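Local atomic coordinates of probable E3 ubiquitin-protein ligase HERC1 (Homo sapiens, PDB entry 4QT6), a protein that is probably an E3 ubiquitin ligase, whose SPRY domain, the part in this crystal, is likely to serve in protein recognition. Residues L11-Q16 and G148-I153. Residues are numbered along the deposited sequence; the frame is centred on the assembly and turned at random.
With ARF (formamide), chain F; ARF (formamide), chain H.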
loop_
_atom_site.group_PDB
_atom_site.type_symbol
_atom_site.label_atom_id
_atom_site.label_comp_id
_atom_site.label_asym_id
_atom_site.label_seq_id
_atom_site.Cartn_x
_atom_site.Cartn_y
_atom_site.Cartn_z
ATOM N N LEU A 11 5.925 10.140 -8.647
ATOM C CA LEU A 11 6.023 11.549 -8.269
ATOM C C LEU A 11 5.076 11.815 -7.105
ATOM O O LEU A 11 3.985 11.227 -7.064
ATOM C CB LEU A 11 5.563 12.407 -9.448
ATOM C CG LEU A 11 6.355 12.229 -10.748
ATOM C CD1 LEU A 11 5.603 12.836 -11.925
ATOM C CD2 LEU A 11 7.761 12.769 -10.615
ATOM N N VAL A 12 5.473 12.689 -6.183
ATOM C CA VAL A 12 4.599 13.110 -5.098
ATOM C C VAL A 12 3.890 14.400 -5.522
ATOM O O VAL A 12 4.553 15.403 -5.787
ATOM C CB VAL A 12 5.354 13.343 -3.794
ATOM C CG1 VAL A 12 4.391 13.740 -2.692
ATOM C CG2 VAL A 12 6.072 12.062 -3.360
ATOM N N GLU A 13 2.567 14.334 -5.570
ATOM C CA GLU A 13 1.679 15.393 -6.048
ATOM C C GLU A 13 1.031 16.086 -4.853
ATOM O O GLU A 13 0.237 15.481 -4.111
ATOM C CB GLU A 13 0.632 14.750 -6.958
ATOM C CG GLU A 13 -0.545 15.616 -7.398
ATOM C CD GLU A 13 -1.415 14.913 -8.433
ATOM O OE1 GLU A 13 -0.833 14.264 -9.352
ATOM O OE2 GLU A 13 -2.676 14.988 -8.312
ATOM N N ASN A 14 1.422 17.349 -4.609
ATOM C CA ASN A 14 0.894 18.138 -3.499
ATOM C C ASN A 14 0.969 17.414 -2.174
ATOM O O ASN A 14 0.073 17.517 -1.311
ATOM C CB ASN A 14 -0.556 18.562 -3.751
ATOM C CG ASN A 14 -0.714 19.478 -4.937
ATOM O OD1 ASN A 14 0.209 20.203 -5.322
ATOM N ND2 ASN A 14 -1.916 19.499 -5.495
ATOM N N GLY A 15 2.037 16.639 -2.009
ATOM C CA GLY A 15 2.272 15.933 -0.762
ATOM C C GLY A 15 1.447 14.685 -0.497
ATOM O O GLY A 15 1.992 13.686 -0.017
ATOM N N GLN A 16 0.149 14.753 -0.774
ATOM C CA GLN A 16 -0.851 13.759 -0.340
ATOM C C GLN A 16 -1.028 12.631 -1.341
ATOM O O GLN A 16 -1.631 11.607 -1.015
ATOM C CB GLN A 16 -2.232 14.442 -0.203
ATOM C CG GLN A 16 -2.308 15.690 0.672
ATOM C CD GLN A 16 -3.714 16.320 0.679
ATOM O OE1 GLN A 16 -4.549 16.060 -0.201
ATOM N NE2 GLN A 16 -3.966 17.179 1.650
ATOM N N GLY A 148 0.600 6.723 -14.649
ATOM C CA GLY A 148 -0.717 7.351 -14.557
ATOM C C GLY A 148 -1.591 7.118 -13.354
ATOM O O GLY A 148 -2.485 7.932 -13.064
ATOM N N GLU A 149 -1.401 5.992 -12.682
ATOM C CA GLU A 149 -2.238 5.686 -11.530
ATOM C C GLU A 149 -1.945 6.706 -10.449
ATOM O O GLU A 149 -0.838 7.224 -10.390
ATOM C CB GLU A 149 -1.953 4.302 -10.962
ATOM C CG GLU A 149 -2.225 3.112 -11.874
ATOM C CD GLU A 149 -1.041 2.735 -12.729
ATOM O OE1 GLU A 149 -0.047 3.477 -12.775
ATOM O OE2 GLU A 149 -1.106 1.678 -13.375
ATOM N N LYS A 150 -2.931 6.972 -9.593
ATOM C CA LYS A 150 -2.772 7.921 -8.486
ATOM C C LYS A 150 -3.453 7.422 -7.223
ATOM O O LYS A 150 -4.601 6.972 -7.267
ATOM C CB LYS A 150 -3.348 9.305 -8.835
ATOM C CG LYS A 150 -2.683 10.002 -9.999
ATOM C CD LYS A 150 -3.229 11.414 -10.114
ATOM C CE LYS A 150 -2.705 12.083 -11.382
ATOM N NZ LYS A 150 -2.715 13.567 -11.325
ATOM N N VAL A 151 -2.742 7.486 -6.102
ATOM C CA VAL A 151 -3.286 7.070 -4.794
ATOM C C VAL A 151 -3.055 8.175 -3.780
ATOM O O VAL A 151 -1.940 8.702 -3.665
ATOM C CB VAL A 151 -2.608 5.761 -4.304
ATOM C CG1 VAL A 151 -3.143 5.307 -2.943
ATOM C CG2 VAL A 151 -2.789 4.650 -5.331
ATOM N N LYS A 152 -4.091 8.490 -3.012
ATOM C CA LYS A 152 -4.016 9.465 -1.949
ATOM C C LYS A 152 -3.883 8.775 -0.593
ATOM O O LYS A 152 -4.602 7.809 -0.317
ATOM C CB LYS A 152 -5.284 10.322 -1.962
ATOM C CG LYS A 152 -5.334 11.397 -0.895
ATOM C CD LYS A 152 -6.518 12.325 -1.087
ATOM C CE LYS A 152 -6.570 13.351 0.028
ATOM N NZ LYS A 152 -7.518 14.468 -0.236
ATOM N N ILE A 153 -3.001 9.299 0.253
ATOM C CA ILE A 153 -2.940 8.846 1.631
ATOM C C ILE A 153 -3.765 9.796 2.513
ATOM O O ILE A 153 -3.654 11.016 2.385
ATOM C CB ILE A 153 -1.463 8.652 2.105
ATOM C CG1 ILE A 153 -1.422 7.872 3.428
ATOM C CG2 ILE A 153 -0.714 9.965 2.190
ATOM C CD1 ILE A 153 -0.019 7.432 3.832
HETATM N N ARF F . 0.854 8.546 7.255
HETATM C C ARF F . 0.329 9.565 6.553
HETATM O O ARF F . 1.050 10.179 5.771
HETATM N N ARF H . 10.163 8.839 -12.705
HETATM C C ARF H . 9.160 9.610 -12.276
HETATM O O ARF H . 8.413 10.131 -13.094
HETATM O O HOH W 1 -4.695 14.869 -10.044
#
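On one face of a sheet of the SPRY domain's beta sandwich, Glu-13 and Lys-150 reach toward each other over strand 17-20, which runs between their strands. Lys-150 NZ lies 2.8 Å from Glu-13 OE1 in a salt bridge, on the syn lone pair of that oxygen, and the two side chains cross at about a right angle. With CG anti to the backbone N (chi1 170°) and the chain extended beyond it, Glu-13 reaches over the middle strand. A water bridges the same pair, donating to Glu-13 OE2 and accepting from Lys-150 NZ, while Thr-19 OG1 of the middle strand is also hydrogen-bonded to OE1. An alanine in place of Glu-13 would probably leave the ammonium of Lys-150 without its carboxylate and the water without one of its anchors.

In this antiparallel sheet the turn after strand 10-13 leads into the middle strand, and there the backbones meet directly: Ile-153 N donates to Gln-16 O over 3.0 Å, almost straight at 162°. The same oxygen receives a CA-H...O contact from Lys-152 CA at 3.3 Å. Alongside, the Gln-16 and Lys-152 side chains point the same way in the Gln-16 conformer described, one of two.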